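Local coordinates for Nitrate/nitrite sensor protein NarX (Escherichia coli K12, PDB 3EZI) that senses nitrate and nitrite through this periplasmic domain of a membrane histidine kinase and signals nitrate to the response regulator NarL and both nitrate and nitrite to NarP, at residues Ser42-Leu45 and Thr46-Ala49. Numbering follows the deposited sequence.
Sequences SAEL and TRAA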
loop_
_atom_site.group_PDB
_atom_site.type_symbol
_atom_site.label_atom_id
_atom_site.label_comp_id
_atom_site.label_asym_id
_atom_site.label_seq_id
_atom_site.Cartn_x
_atom_site.Cartn_y
_atom_site.Cartn_z
ATOM N N SER A 42 6.047 -2.063 -7.845
ATOM C CA SER A 42 7.492 -2.167 -7.904
ATOM C C SER A 42 7.920 -3.577 -8.404
ATOM O O SER A 42 7.391 -4.590 -7.911
ATOM C CB SER A 42 8.054 -1.941 -6.481
ATOM O OG SER A 42 9.413 -2.401 -6.380
ATOM N N ALA A 43 8.859 -3.645 -9.342
ATOM C CA ALA A 43 9.314 -4.954 -9.847
ATOM C C ALA A 43 9.898 -5.847 -8.725
ATOM O O ALA A 43 9.715 -7.065 -8.708
ATOM C CB ALA A 43 10.352 -4.770 -10.951
ATOM N N GLU A 44 10.598 -5.241 -7.781
ATOM C CA GLU A 44 11.179 -6.014 -6.677
ATOM C C GLU A 44 10.122 -6.552 -5.711
ATOM O O GLU A 44 10.221 -7.692 -5.209
ATOM C CB GLU A 44 12.192 -5.147 -5.926
ATOM C CG GLU A 44 12.915 -5.868 -4.754
ATOM C CD GLU A 44 13.639 -7.176 -5.150
ATOM O OE1 GLU A 44 14.053 -7.353 -6.320
ATOM O OE2 GLU A 44 13.818 -8.042 -4.255
ATOM N N LEU A 45 9.106 -5.749 -5.421
ATOM C CA LEU A 45 8.080 -6.234 -4.540
ATOM C C LEU A 45 7.541 -7.501 -5.178
ATOM O O LEU A 45 7.345 -8.521 -4.508
ATOM C CB LEU A 45 6.982 -5.184 -4.383
ATOM C CG LEU A 45 6.007 -5.257 -3.227
ATOM C CD1 LEU A 45 6.661 -5.694 -1.883
ATOM C CD2 LEU A 45 5.390 -3.891 -3.100
ATOM N N THR A 46 7.344 -7.445 -6.495
ATOM C CA THR A 46 6.830 -8.581 -7.230
ATOM C C THR A 46 7.762 -9.800 -7.248
ATOM O O THR A 46 7.319 -10.942 -7.019
ATOM C CB THR A 46 6.493 -8.183 -8.675
ATOM O OG1 THR A 46 5.614 -7.049 -8.661
ATOM C CG2 THR A 46 5.824 -9.347 -9.399
ATOM N N ARG A 47 9.041 -9.576 -7.526
ATOM C CA ARG A 47 9.964 -10.696 -7.563
ATOM C C ARG A 47 10.034 -11.335 -6.182
ATOM O O ARG A 47 9.997 -12.564 -6.063
ATOM C CB ARG A 47 11.359 -10.271 -8.005
ATOM C CG ARG A 47 11.505 -10.016 -9.518
ATOM C CD ARG A 47 12.966 -9.772 -9.891
ATOM N NE ARG A 47 13.535 -8.590 -9.235
ATOM C CZ ARG A 47 13.636 -7.384 -9.797
ATOM N NH1 ARG A 47 13.210 -7.186 -11.029
ATOM N NH2 ARG A 47 14.168 -6.382 -9.116
ATOM N N ALA A 48 10.110 -10.520 -5.137
ATOM C CA ALA A 48 10.162 -11.091 -3.784
ATOM C C ALA A 48 8.903 -11.888 -3.443
ATOM O O ALA A 48 8.965 -12.958 -2.771
ATOM C CB ALA A 48 10.391 -9.940 -2.739
ATOM N N ALA A 49 7.742 -11.405 -3.886
ATOM C CA ALA A 49 6.498 -12.099 -3.569
ATOM C C ALA A 49 6.541 -13.436 -4.293
ATOM O O ALA A 49 6.156 -14.467 -3.736
ATOM C CB ALA A 49 5.259 -11.263 -4.024
#
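E44 and R47 meet in a salt bridge in the first turns of helix 43-52. R47 reaches back toward the helix start and grips OE1 of E44 side-on, through NH2 at 3.0 Å and NE at 3.2 Å. The carboxylate and guanidinium planes are turned 53° apart; NH2 takes the anti lone pair of OE1, whereas NE comes from the syn side, tilted out of the carboxylate plane. A bend in the R47 chain (chi3 -62°) folds its guanidinium back, with A43 O over one face. OE2 of E44 forms a salt bridge with R51, two turns further along the helix, so two arginines share this acid. S42 is the N-cap, its OG accepting weak bonds from the amides of E44 and L45. S42 O accepts a hydrogen bond from T46 N at 3.2 Å and opens the i to i+4 ladder, in which A48 N reaches E44 O at 2.8 Å. While A43 and R47 lie exposed, the opposite side is tightly packed: L45, A48 and A49 are buried. There L45 and A48 touch A5 of helix 3-22 and F100, and L45, T46 and A49 rest on L58 of helix 55-75, seating this helix against the sensor domain's helical bundle.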